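Local coordinates for taurocyamine kinase (Schistosoma mansoni, PDB 4WOE), which reversibly transfers a phosphate group from ATP to the guanidino compound taurocyamine, forming the phosphagen N-phosphotaurocyamine, at residues 424-429 / 629-634; 480-485 / 642-647; 541-546 / 670-675; 665-670 / 684-689. The protein carries 4 engineered substitutions. All coordinates share one frame; numbering follows the deposited sequence.

Contact 1 of 4, residues 424-429 / 629-634. With 3S5 (Taurocyamine), chain F; NO3 (nitrate ion), chain J.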
# COMPACT_ATOMS: atom_id res chain seq x y z
N CYS A 424 6.12 -1.26 -19.87
CA CYS A 424 7.33 -0.46 -20.06
C CYS A 424 8.04 -0.20 -18.73
O CYS A 424 7.41 -0.16 -17.67
CB CYS A 424 7.01 0.89 -20.74
SG CYS A 424 6.78 0.89 -22.56
N PRO A 425 9.36 -0.03 -18.77
CA PRO A 425 10.14 0.37 -17.59
C PRO A 425 9.98 1.85 -17.23
O PRO A 425 9.33 2.61 -17.96
CB PRO A 425 11.58 0.08 -18.03
CG PRO A 425 11.56 0.30 -19.52
CD PRO A 425 10.21 -0.23 -19.96
N ARG A 426 10.57 2.26 -16.10
CA ARG A 426 10.64 3.67 -15.72
C ARG A 426 12.06 4.04 -15.30
O ARG A 426 12.54 3.61 -14.24
CB ARG A 426 9.65 3.98 -14.59
CG ARG A 426 8.21 3.63 -14.89
CD ARG A 426 7.58 4.61 -15.87
NE ARG A 426 6.14 4.43 -15.87
CZ ARG A 426 5.50 3.47 -16.54
NH1 ARG A 426 6.19 2.61 -17.30
NH2 ARG A 426 4.18 3.38 -16.45
N THR A 427 12.73 4.85 -16.11
CA THR A 427 14.16 5.10 -15.89
C THR A 427 14.40 6.05 -14.72
O THR A 427 13.48 6.71 -14.25
CB THR A 427 14.81 5.69 -17.15
OG1 THR A 427 14.22 6.95 -17.45
CG2 THR A 427 14.62 4.75 -18.36
N GLY A 428 15.65 6.11 -14.24
CA GLY A 428 15.99 6.95 -13.10
C GLY A 428 16.61 8.32 -13.42
O GLY A 428 16.53 9.25 -12.60
N GLU A 429 17.23 8.43 -14.60
CA GLU A 429 17.78 9.69 -15.06
C GLU A 429 18.12 9.62 -16.56
O GLU A 429 18.13 8.55 -17.16
CB GLU A 429 19.03 10.10 -14.24
CG GLU A 429 20.33 9.38 -14.57
CD GLU A 429 21.52 10.04 -13.89
OE1 GLU A 429 21.62 11.29 -13.97
OE2 GLU A 429 22.36 9.34 -13.26
N THR A 629 12.54 11.42 -21.34
CA THR A 629 11.54 11.29 -20.30
C THR A 629 11.78 10.03 -19.44
O THR A 629 12.65 9.20 -19.74
CB THR A 629 10.15 11.22 -20.91
OG1 THR A 629 10.16 10.19 -21.90
CG2 THR A 629 9.82 12.56 -21.59
N CYS A 630 10.99 9.90 -18.38
CA CYS A 630 11.07 8.76 -17.47
C CYS A 630 10.87 7.43 -18.19
O CYS A 630 11.76 6.56 -18.17
CB CYS A 630 10.02 8.92 -16.36
SG CYS A 630 10.06 7.57 -15.16
N CYS A 631 9.70 7.28 -18.81
CA CYS A 631 9.35 6.12 -19.60
C CYS A 631 9.81 6.28 -21.05
O CYS A 631 9.63 7.36 -21.64
CB CYS A 631 7.84 5.89 -19.56
SG CYS A 631 7.27 4.42 -20.43
N PRO A 632 10.41 5.23 -21.64
CA PRO A 632 10.83 5.26 -23.06
C PRO A 632 9.65 5.51 -24.04
O PRO A 632 9.88 6.02 -25.14
CB PRO A 632 11.44 3.86 -23.28
CG PRO A 632 10.84 3.00 -22.19
CD PRO A 632 10.70 3.93 -21.01
N SER A 633 8.43 5.14 -23.65
CA SER A 633 7.24 5.42 -24.48
C SER A 633 6.98 6.92 -24.73
O SER A 633 6.25 7.27 -25.66
CB SER A 633 5.99 4.81 -23.83
OG SER A 633 5.46 5.69 -22.85
N ASN A 634 7.56 7.80 -23.90
CA ASN A 634 7.34 9.25 -24.00
C ASN A 634 8.54 10.04 -24.54
O ASN A 634 8.69 11.23 -24.25
CB ASN A 634 6.97 9.81 -22.63
CG ASN A 634 5.62 9.32 -22.15
OD1 ASN A 634 4.69 9.20 -22.93
ND2 ASN A 634 5.53 9.00 -20.85
N01 3S5 F . 4.63 5.83 -18.89
C02 3S5 F . 3.41 5.52 -18.58
N03 3S5 F . 2.74 6.30 -17.77
N04 3S5 F . 2.83 4.39 -19.07
C05 3S5 F . 3.49 3.45 -19.97
C06 3S5 F . 2.62 2.19 -20.11
S07 3S5 F . 2.78 1.09 -18.74
O08 3S5 F . 4.26 0.86 -18.49
O09 3S5 F . 2.18 1.70 -17.49
O10 3S5 F . 2.09 -0.23 -19.00
N NO3 J . 1.59 8.18 -19.67
O1 NO3 J . 0.54 8.20 -18.95
O2 NO3 J . 2.57 8.94 -19.36
O3 NO3 J . 1.68 7.40 -20.69
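Arg426 and Cys631 meet around bound taurocyamine, where a loop of the phosphagen kinase N-terminal domain closes against the loop of the catalytic domain that carries the predicted active-site cysteine. Arg426 CB lies 3.7 Å from Cys630 SG. The chain bends at CG (chi2 -74°), bringing CD to 3.9 Å from both Cys631 CB and Cys630 SG. Arg426 NE comes 3.7 Å from taurocyamine N01 and forms a long, weak ion pair with Glu585. Beyond it the guanidinium turns one face to the substrate, with taurocyamine N01 over its centre, while its edge meets the sulfonate: NH1 donates to O08 and NH2 to O09 (2.8 Å). NH1 also donates to Pro425 O, which is approached from above its carbonyl plane, so several bonds fix the rotation of the group. A second bond to O08 comes from Cys424 N. Cys631 SG accepts a hydrogen bond from taurocyamine N01 at 3.4 Å and another from Ser633 N; Cys424 CB, from the N-terminal-domain loop, packs on it. Nearby, the rings of Pro425 and Pro632 touch through their CG atoms, and Leu443 of helix 437-448 packs against both. The two loops are tied together at Cys630 O, which takes Thr427 N from above its carbonyl plane at 2.8 Å and Thr427 OG1 on an in-plane lone pair at 2.6 Å.

Contact 2 of 4, residues 480-485 / 642-647. With ADP (adenosine-5'-diphosphate), chain D.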
# COMPACT_ATOMS: atom_id res chain seq x y z
N ILE A 480 -16.71 13.41 -29.84
CA ILE A 480 -15.65 14.02 -29.03
C ILE A 480 -16.18 14.92 -27.89
O ILE A 480 -16.85 15.94 -28.13
CB ILE A 480 -14.70 14.86 -29.90
CG1 ILE A 480 -14.04 13.98 -30.98
CG2 ILE A 480 -13.63 15.51 -29.04
CD1 ILE A 480 -12.97 14.69 -31.79
N VAL A 481 -15.88 14.50 -26.67
CA VAL A 481 -16.12 15.30 -25.47
C VAL A 481 -15.17 16.50 -25.44
O VAL A 481 -15.59 17.66 -25.51
CB VAL A 481 -15.91 14.47 -24.18
CG1 VAL A 481 -16.44 15.23 -22.95
CG2 VAL A 481 -16.56 13.10 -24.31
N SER A 482 -13.88 16.18 -25.36
CA SER A 482 -12.84 17.15 -25.05
C SER A 482 -11.52 16.85 -25.75
O SER A 482 -10.99 15.73 -25.65
CB SER A 482 -12.62 17.18 -23.54
OG SER A 482 -12.11 15.92 -23.10
N THR A 483 -10.96 17.84 -26.43
CA THR A 483 -9.65 17.68 -27.07
C THR A 483 -8.52 18.11 -26.14
O THR A 483 -8.61 19.13 -25.45
CB THR A 483 -9.57 18.49 -28.38
OG1 THR A 483 -10.71 18.18 -29.19
CG2 THR A 483 -8.28 18.16 -29.15
N ARG A 484 -7.45 17.34 -26.16
CA ARG A 484 -6.33 17.52 -25.25
C ARG A 484 -5.01 17.20 -25.97
O ARG A 484 -4.96 16.27 -26.78
CB ARG A 484 -6.52 16.62 -24.03
CG ARG A 484 -5.42 16.64 -22.99
CD ARG A 484 -5.87 15.75 -21.83
NE ARG A 484 -4.98 15.73 -20.67
CZ ARG A 484 -3.94 14.91 -20.54
NH1 ARG A 484 -3.64 14.07 -21.52
NH2 ARG A 484 -3.19 14.94 -19.44
N VAL A 485 -3.97 17.98 -25.70
CA VAL A 485 -2.62 17.62 -26.13
C VAL A 485 -1.60 17.91 -25.02
O VAL A 485 -1.61 19.00 -24.44
CB VAL A 485 -2.18 18.37 -27.42
CG1 VAL A 485 -0.91 17.72 -28.00
CG2 VAL A 485 -3.29 18.40 -28.46
N SER A 642 -5.03 13.70 -28.05
CA SER A 642 -6.12 12.82 -27.73
C SER A 642 -7.41 13.56 -27.63
O SER A 642 -7.44 14.76 -27.41
CB SER A 642 -5.86 12.10 -26.40
OG SER A 642 -5.98 12.99 -25.30
N VAL A 643 -8.49 12.82 -27.82
CA VAL A 643 -9.81 13.26 -27.40
C VAL A 643 -10.38 12.12 -26.55
O VAL A 643 -9.93 10.97 -26.64
CB VAL A 643 -10.73 13.58 -28.59
CG1 VAL A 643 -9.96 14.29 -29.70
CG2 VAL A 643 -11.37 12.34 -29.11
N LEU A 644 -11.33 12.44 -25.68
CA LEU A 644 -12.20 11.40 -25.15
C LEU A 644 -13.30 11.17 -26.18
O LEU A 644 -14.10 12.08 -26.49
CB LEU A 644 -12.76 11.76 -23.77
CG LEU A 644 -12.05 11.12 -22.57
CD1 LEU A 644 -10.61 10.75 -22.87
CD2 LEU A 644 -12.15 12.02 -21.34
N LEU A 645 -13.30 9.96 -26.74
CA LEU A 645 -14.13 9.62 -27.88
C LEU A 645 -15.25 8.64 -27.53
O LEU A 645 -15.01 7.45 -27.35
CB LEU A 645 -13.27 9.02 -28.98
CG LEU A 645 -13.88 8.96 -30.38
CD1 LEU A 645 -14.27 10.37 -30.86
CD2 LEU A 645 -12.91 8.28 -31.34
N LYS A 646 -16.47 9.16 -27.44
CA LYS A 646 -17.66 8.33 -27.32
C LYS A 646 -17.86 7.56 -28.61
O LYS A 646 -18.42 8.08 -29.58
CB LYS A 646 -18.91 9.17 -27.04
CG LYS A 646 -18.79 10.08 -25.83
CD LYS A 646 -20.02 10.95 -25.68
CE LYS A 646 -20.21 11.83 -26.90
NZ LYS A 646 -21.36 12.77 -26.75
N ILE A 647 -17.44 6.30 -28.61
CA ILE A 647 -17.82 5.42 -29.70
C ILE A 647 -18.84 4.37 -29.24
O ILE A 647 -18.44 3.24 -28.95
CB ILE A 647 -16.58 4.72 -30.33
CG1 ILE A 647 -15.45 4.57 -29.32
CG2 ILE A 647 -16.07 5.50 -31.53
CD1 ILE A 647 -14.34 3.63 -29.79
PB ADP D . -0.89 11.21 -19.52
O1B ADP D . -1.26 12.67 -19.40
O2B ADP D . -0.13 10.69 -18.31
O3B ADP D . -0.24 10.83 -20.83
PA ADP D . -2.93 9.42 -18.51
O1A ADP D . -3.68 8.39 -19.33
O2A ADP D . -1.80 9.03 -17.59
O3A ADP D . -2.35 10.51 -19.58
O5' ADP D . -4.00 10.22 -17.58
C5' ADP D . -3.92 11.63 -17.40
C4' ADP D . -5.31 12.25 -17.23
O4' ADP D . -5.66 12.96 -18.42
C3' ADP D . -6.41 11.22 -16.99
O3' ADP D . -7.32 11.74 -16.02
C2' ADP D . -7.14 11.13 -18.31
O2' ADP D . -8.51 10.80 -18.10
C1' ADP D . -6.98 12.56 -18.81
N9 ADP D . -7.21 12.70 -20.27
C8 ADP D . -6.48 12.16 -21.26
N7 ADP D . -6.99 12.51 -22.47
C5 ADP D . -8.06 13.30 -22.26
C6 ADP D . -9.06 14.03 -23.08
N6 ADP D . -9.02 13.98 -24.44
N1 ADP D . -10.01 14.74 -22.44
C2 ADP D . -10.07 14.80 -21.10
N3 ADP D . -9.20 14.17 -20.29
C4 ADP D . -8.19 13.42 -20.80
O HOH W 1 -3.67 14.17 -24.28
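The adenine pocket of the phosphagen kinase catalytic domain is formed here by two antiparallel neighbours, strands 480-489 and 639-646, in the middle of an eight-stranded sheet. Arg484 and Ser642 make a hydrogen-bonded pair, with Arg484 N to Ser642 O and the reverse bond both 2.9 Å long. Toward Ile480 the register slips by one residue, a beta bulge, beyond which Val481 N donates to Leu644 O. Within the bulge Ser482 O takes a weak bond from Leu644 N. Adenine N6 also donates to Ser482 O, at 2.9 Å. Ser482 OG lies beside adenine N1, at a distance too short to be taken literally.

Two side chains sandwich the purine. Leu644 brings CD1 to within 3.6 Å of adenine C6 and CD2 near C2, while Arg484 lays its CD 3.3 Å from C5. The arginine runs extended, with CG pointing opposite the backbone N (chi1 178°), and so reaches past the base to the beta-phosphate: NH2 donates to O1B at 3.0 Å, and ribose O4' sits over one guanidinium face. One water bridges Arg484 NH1 and Ser642 OG. On the face bearing Ile480, Val643 and Leu645, the isoleucine CG2 presses on Val643 CB at 3.5 Å and its CG1 meets Leu645 CD1. A strand carbonyl at the adenine edge, with an arginine leading from base to beta-phosphate, fits the nucleotide site of an ATP:guanido phosphotransferase.

Contact 3 of 4, residues 541-546 / 670-675. With ADP (adenosine-5'-diphosphate), chain D; 3S5 (Taurocyamine), chain F.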
# COMPACT_ATOMS: atom_id res chain seq x y z
N LEU A 541 -10.48 17.99 -9.01
CA LEU A 541 -9.59 18.19 -10.16
C LEU A 541 -9.18 16.87 -10.86
O LEU A 541 -9.03 16.84 -12.09
CB LEU A 541 -8.32 18.94 -9.75
CG LEU A 541 -8.30 20.43 -9.35
CD1 LEU A 541 -9.25 20.79 -8.21
CD2 LEU A 541 -6.88 20.83 -8.99
N VAL A 542 -9.01 15.80 -10.08
CA VAL A 542 -8.73 14.47 -10.63
C VAL A 542 -9.92 13.90 -11.42
O VAL A 542 -9.75 13.39 -12.53
CB VAL A 542 -8.35 13.46 -9.52
CG1 VAL A 542 -8.36 12.04 -10.06
CG2 VAL A 542 -6.98 13.79 -8.94
N GLU A 543 -11.12 13.97 -10.84
CA GLU A 543 -12.33 13.48 -11.51
C GLU A 543 -12.69 14.38 -12.70
O GLU A 543 -13.35 13.95 -13.64
CB GLU A 543 -13.49 13.39 -10.51
CG GLU A 543 -14.89 13.42 -11.14
CD GLU A 543 -15.99 13.05 -10.16
OE1 GLU A 543 -15.70 12.91 -8.95
OE2 GLU A 543 -17.15 12.91 -10.61
N ASP A 544 -12.23 15.62 -12.65
CA ASP A 544 -12.42 16.54 -13.76
C ASP A 544 -11.38 16.30 -14.85
O ASP A 544 -11.30 17.05 -15.82
CB ASP A 544 -12.37 17.99 -13.26
CG ASP A 544 -13.58 18.37 -12.40
OD1 ASP A 544 -14.58 17.61 -12.37
OD2 ASP A 544 -13.55 19.44 -11.74
N HIS A 545 -10.58 15.25 -14.68
CA HIS A 545 -9.52 14.86 -15.63
C HIS A 545 -8.40 15.91 -15.73
O HIS A 545 -7.67 15.94 -16.73
CB HIS A 545 -10.09 14.61 -17.04
CG HIS A 545 -11.17 13.57 -17.11
ND1 HIS A 545 -10.95 12.30 -17.61
CD2 HIS A 545 -12.49 13.63 -16.79
CE1 HIS A 545 -12.08 11.62 -17.56
NE2 HIS A 545 -13.03 12.40 -17.07
N PHE A 546 -8.28 16.77 -14.71
CA PHE A 546 -7.29 17.86 -14.69
C PHE A 546 -5.99 17.49 -13.96
O PHE A 546 -4.88 17.82 -14.41
CB PHE A 546 -7.89 19.12 -14.04
CG PHE A 546 -8.97 19.78 -14.87
CD1 PHE A 546 -8.83 19.90 -16.24
CD2 PHE A 546 -10.13 20.26 -14.28
CE1 PHE A 546 -9.82 20.49 -17.01
CE2 PHE A 546 -11.13 20.85 -15.05
CZ PHE A 546 -10.97 20.97 -16.41
N GLY A 670 -8.49 3.98 -21.08
CA GLY A 670 -9.80 4.11 -20.48
C GLY A 670 -10.24 5.56 -20.30
O GLY A 670 -9.47 6.49 -20.59
N LEU A 671 -11.47 5.73 -19.82
CA LEU A 671 -12.04 7.05 -19.57
C LEU A 671 -11.14 7.92 -18.70
O LEU A 671 -11.01 9.12 -18.95
CB LEU A 671 -13.43 6.94 -18.92
CG LEU A 671 -14.05 8.27 -18.48
CD1 LEU A 671 -14.22 9.21 -19.67
CD2 LEU A 671 -15.37 8.06 -17.74
N TYR A 672 -10.52 7.32 -17.68
CA TYR A 672 -9.66 8.07 -16.77
C TYR A 672 -8.17 7.74 -16.93
O TYR A 672 -7.41 7.72 -15.95
CB TYR A 672 -10.11 7.85 -15.32
CG TYR A 672 -11.20 8.82 -14.93
CD1 TYR A 672 -10.89 10.07 -14.41
CD2 TYR A 672 -12.55 8.49 -15.12
CE1 TYR A 672 -11.89 10.97 -14.07
CE2 TYR A 672 -13.55 9.38 -14.78
CZ TYR A 672 -13.22 10.62 -14.26
OH TYR A 672 -14.22 11.51 -13.92
N GLY A 673 -7.77 7.50 -18.18
CA GLY A 673 -6.38 7.27 -18.53
C GLY A 673 -6.01 5.81 -18.69
O GLY A 673 -6.88 4.93 -18.70
N GLU A 674 -4.71 5.55 -18.82
CA GLU A 674 -4.19 4.19 -18.89
C GLU A 674 -4.58 3.40 -17.63
O GLU A 674 -4.77 3.98 -16.55
CB GLU A 674 -2.66 4.20 -19.06
CG GLU A 674 -1.91 4.84 -17.88
CD GLU A 674 -0.38 4.74 -18.01
OE1 GLU A 674 0.10 4.17 -19.02
OE2 GLU A 674 0.33 5.25 -17.11
N HIS A 675 -4.70 2.08 -17.78
CA HIS A 675 -5.03 1.17 -16.68
C HIS A 675 -6.39 1.46 -16.04
O HIS A 675 -6.60 1.18 -14.85
CB HIS A 675 -3.95 1.20 -15.59
CG HIS A 675 -2.56 1.33 -16.11
ND1 HIS A 675 -2.08 0.57 -17.16
CD2 HIS A 675 -1.53 2.11 -15.71
CE1 HIS A 675 -0.82 0.89 -17.39
NE2 HIS A 675 -0.46 1.82 -16.52
PB ADP D . -0.89 11.21 -19.52
O1B ADP D . -1.26 12.67 -19.40
O2B ADP D . -0.13 10.69 -18.31
O3B ADP D . -0.24 10.83 -20.83
PA ADP D . -2.93 9.42 -18.51
O1A ADP D . -3.68 8.39 -19.33
O2A ADP D . -1.80 9.03 -17.59
O3A ADP D . -2.35 10.51 -19.58
O5' ADP D . -4.00 10.22 -17.58
C5' ADP D . -3.92 11.63 -17.40
C4' ADP D . -5.31 12.25 -17.23
O4' ADP D . -5.66 12.96 -18.42
C3' ADP D . -6.41 11.22 -16.99
O3' ADP D . -7.32 11.74 -16.02
C2' ADP D . -7.14 11.13 -18.31
O2' ADP D . -8.51 10.80 -18.10
C1' ADP D . -6.98 12.56 -18.81
N9 ADP D . -7.21 12.70 -20.27
C8 ADP D . -6.48 12.16 -21.26
N7 ADP D . -6.99 12.51 -22.47
C5 ADP D . -8.06 13.30 -22.26
C6 ADP D . -9.06 14.03 -23.08
N6 ADP D . -9.02 13.98 -24.44
N1 ADP D . -10.01 14.74 -22.44
C2 ADP D . -10.07 14.80 -21.10
N3 ADP D . -9.20 14.17 -20.29
C4 ADP D . -8.19 13.42 -20.80
N01 3S5 F . 4.63 5.83 -18.89
C02 3S5 F . 3.41 5.52 -18.58
N03 3S5 F . 2.74 6.30 -17.77
N04 3S5 F . 2.83 4.39 -19.07
C05 3S5 F . 3.49 3.45 -19.97
C06 3S5 F . 2.62 2.19 -20.11
S07 3S5 F . 2.78 1.09 -18.74
O08 3S5 F . 4.26 0.86 -18.49
O09 3S5 F . 2.18 1.70 -17.49
O10 3S5 F . 2.09 -0.23 -19.00
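Val542, in the last turn of helix 535-543, directs its carbonyl oxygen to the edge of the Tyr672 ring, 3.6 Å from CE1. At Glu543 the contact becomes polar: Tyr672 OH donates to Glu543 O over 2.6 Å, lying in the carbonyl plane on a lone pair, while Glu543 CG rests 3.4 Å from the same hydroxyl. The helix then closes in a Schellman motif, with Phe546 N bonded to Leu541 O and His545 N to Val542 O. His545 is its C-prime residue, and its positive phi (65°) turns the chain out of the helix beside the nucleotide.

From there the imidazole lies on the phenol ring of Tyr672 as an offset stack, centroids 4.0 Å apart and planes 15° from parallel. His545 CE1 sits over the centre of the tyrosine ring, and NE2 approaches CZ to 3.3 Å. The edge of the imidazole faces the ribose: ND1 shares a hydrogen bond of 2.9 Å with ADP O2', and that hydroxyl gives a weak bond to Leu671 O. Both partners belong to the predicted ATP site of the phosphagen kinase catalytic domain, where 670-673 forms a type I turn. Just beyond Tyr672, Gly673 brings CA against ADP O1A, and Glu674 N donates to that oxygen. Glu674 then grips two nitrogens of the guanidino group of taurocyamine, with OE1 accepting from N04 and OE2 from N03, each at 2.7 Å.

Contact 4 of 4, residues 665-670 / 684-689. With ADP (adenosine-5'-diphosphate), chain D; NO3 (nitrate ion), chain J.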
# COMPACT_ATOMS: atom_id res chain seq x y z
N MET A 665 -1.09 3.28 -35.57
CA MET A 665 -0.11 3.60 -34.53
C MET A 665 -0.80 4.50 -33.49
O MET A 665 -0.29 5.55 -33.10
CB MET A 665 1.14 4.28 -35.12
CG MET A 665 1.91 3.42 -36.10
SD MET A 665 2.63 1.98 -35.27
CE MET A 665 3.40 1.14 -36.66
N LEU A 666 -2.00 4.10 -33.11
CA LEU A 666 -2.71 4.81 -32.06
C LEU A 666 -3.07 3.85 -30.92
O LEU A 666 -3.07 2.63 -31.09
CB LEU A 666 -3.93 5.56 -32.64
CG LEU A 666 -5.07 4.99 -33.46
CD1 LEU A 666 -5.95 4.26 -32.55
CD2 LEU A 666 -5.86 6.12 -34.08
N GLN A 667 -3.32 4.41 -29.74
CA GLN A 667 -3.49 3.61 -28.52
C GLN A 667 -4.82 3.91 -27.85
O GLN A 667 -5.26 5.06 -27.81
CB GLN A 667 -2.32 3.88 -27.54
CG GLN A 667 -2.22 2.87 -26.40
CD GLN A 667 -1.61 3.44 -25.12
OE1 GLN A 667 -0.97 4.49 -25.13
NE2 GLN A 667 -1.82 2.74 -24.00
N ALA A 668 -5.45 2.87 -27.31
CA ALA A 668 -6.70 3.02 -26.57
C ALA A 668 -6.47 2.96 -25.06
O ALA A 668 -5.95 1.97 -24.54
CB ALA A 668 -7.71 1.96 -27.00
N ARG A 669 -6.87 4.02 -24.35
CA ARG A 669 -6.87 4.02 -22.89
C ARG A 669 -8.31 4.16 -22.39
O ARG A 669 -9.22 4.43 -23.17
CB ARG A 669 -6.00 5.14 -22.33
CG ARG A 669 -4.52 5.06 -22.74
CD ARG A 669 -3.79 6.36 -22.41
NE ARG A 669 -2.39 6.32 -22.85
CZ ARG A 669 -1.37 6.76 -22.12
NH1 ARG A 669 -1.57 7.27 -20.91
NH2 ARG A 669 -0.14 6.68 -22.61
N GLY A 670 -8.49 3.98 -21.08
CA GLY A 670 -9.80 4.11 -20.48
C GLY A 670 -10.24 5.56 -20.30
O GLY A 670 -9.47 6.49 -20.59
N ASP A 684 -10.37 7.16 -24.48
CA ASP A 684 -9.14 7.94 -24.61
C ASP A 684 -8.42 7.48 -25.88
O ASP A 684 -7.82 6.41 -25.92
CB ASP A 684 -8.25 7.74 -23.36
CG ASP A 684 -6.98 8.60 -23.36
OD1 ASP A 684 -6.63 9.09 -22.26
OD2 ASP A 684 -6.31 8.76 -24.41
N ILE A 685 -8.49 8.30 -26.93
CA ILE A 685 -7.94 7.89 -28.22
C ILE A 685 -6.73 8.75 -28.66
O ILE A 685 -6.89 9.89 -29.11
CB ILE A 685 -9.04 7.90 -29.31
CG1 ILE A 685 -8.45 7.41 -30.63
CG2 ILE A 685 -9.74 9.27 -29.42
CD1 ILE A 685 -7.80 6.09 -30.47
N SER A 686 -5.53 8.19 -28.52
CA SER A 686 -4.31 8.95 -28.78
C SER A 686 -3.41 8.33 -29.85
O SER A 686 -3.48 7.14 -30.11
CB SER A 686 -3.50 9.10 -27.48
OG SER A 686 -2.77 7.91 -27.17
N ASN A 687 -2.54 9.15 -30.45
CA ASN A 687 -1.45 8.64 -31.28
C ASN A 687 -0.46 7.83 -30.46
O ASN A 687 -0.05 8.27 -29.39
CB ASN A 687 -0.72 9.81 -31.94
CG ASN A 687 -0.14 10.78 -30.92
OD1 ASN A 687 -0.87 11.56 -30.30
ND2 ASN A 687 1.18 10.74 -30.74
N LYS A 688 -0.07 6.65 -30.93
CA LYS A 688 0.81 5.83 -30.08
C LYS A 688 2.27 6.28 -30.15
O LYS A 688 2.94 6.35 -29.12
CB LYS A 688 0.74 4.34 -30.43
CG LYS A 688 1.45 3.47 -29.37
CD LYS A 688 1.96 2.15 -29.93
CE LYS A 688 2.56 1.28 -28.82
NZ LYS A 688 2.68 -0.16 -29.21
N ARG A 689 2.77 6.60 -31.35
CA ARG A 689 4.19 6.90 -31.47
C ARG A 689 4.49 8.39 -31.28
O ARG A 689 3.68 9.26 -31.62
CB ARG A 689 4.76 6.40 -32.81
CG ARG A 689 4.21 7.07 -34.07
CD ARG A 689 4.76 6.33 -35.32
NE ARG A 689 5.86 7.04 -35.99
CZ ARG A 689 5.74 7.74 -37.12
NH1 ARG A 689 4.56 7.82 -37.73
NH2 ARG A 689 6.79 8.35 -37.65
PB ADP D . -0.89 11.21 -19.52
O1B ADP D . -1.26 12.67 -19.40
O2B ADP D . -0.13 10.69 -18.31
O3B ADP D . -0.24 10.83 -20.83
PA ADP D . -2.93 9.42 -18.51
O1A ADP D . -3.68 8.39 -19.33
O2A ADP D . -1.80 9.03 -17.59
O3A ADP D . -2.35 10.51 -19.58
O5' ADP D . -4.00 10.22 -17.58
C5' ADP D . -3.92 11.63 -17.40
C4' ADP D . -5.31 12.25 -17.23
O4' ADP D . -5.66 12.96 -18.42
C3' ADP D . -6.41 11.22 -16.99
O3' ADP D . -7.32 11.74 -16.02
C2' ADP D . -7.14 11.13 -18.31
O2' ADP D . -8.51 10.80 -18.10
C1' ADP D . -6.98 12.56 -18.81
N9 ADP D . -7.21 12.70 -20.27
C8 ADP D . -6.48 12.16 -21.26
N7 ADP D . -6.99 12.51 -22.47
C5 ADP D . -8.06 13.30 -22.26
C6 ADP D . -9.06 14.03 -23.08
N6 ADP D . -9.02 13.98 -24.44
N1 ADP D . -10.01 14.74 -22.44
C2 ADP D . -10.07 14.80 -21.10
N3 ADP D . -9.20 14.17 -20.29
C4 ADP D . -8.19 13.42 -20.80
N NO3 J . 1.59 8.18 -19.67
O1 NO3 J . 0.54 8.20 -18.95
O2 NO3 J . 2.57 8.94 -19.36
O3 NO3 J . 1.68 7.40 -20.69
O HOH W 2 -0.36 7.06 -26.37
O HOH W 3 -4.69 6.75 -25.56
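With CG placed opposite the backbone N in Asp684 (chi1 -176°) and opposite the carbonyl carbon in Arg669 (chi1 -60°), the two side chains run alongside each other, CB to CB 3.6 Å, on one face of an antiparallel pair at the edge of the catalytic-domain sheet. Strands 666-669 and 682-687 are joined by Gln667 N to Ser686 O, the reverse bond, and Arg669 N to Asp684 O at 3.0 Å. Asp684 is salt-bridged to Arg640. Arg669 extends onward to the anions: NH1 donates to ADP O1A at 2.9 Å and to the nitrate, probably from the crystallisation liquor, whose O3 accepts a hydrogen bond from NH2. The guanidinium meets both along its edge, and Gln667 OE1 accepts from NE, helping to fix its rotation. Water joins Gln667 OE1 to Ser686 OG and Asn687 O. On the other side of the pair, Ile685 CD1 packs tightly on Leu666 CD1, with helix 695-711 lying against both residues. At the far end of the pair Met665 CG touches Arg689 CD at 4.1 Å.

Contacts 2, 3 and 4 cluster around ADP in the second catalytic domain, with centres 11 to 14 Å apart. Contacts 2 and 4 belong to one eight-stranded antiparallel sheet, in which strands 639-646 and 682-687 are neighbours; Leu644 of contact 2 packs on His545 and Leu671 of contact 3, and contacts 3 and 4 share Gly670. Contact 1 stands 18 to 25 Å from the others, between centres, and joins the N-terminal domain to this catalytic unit. Along the chain its segments alternate with those of contacts 2 and 3, whereas contact 4 follows it. Taurocyamine bridges contacts 1 and 3, so distant chain segments converge to hold nucleotide and guanidino substrate side by side.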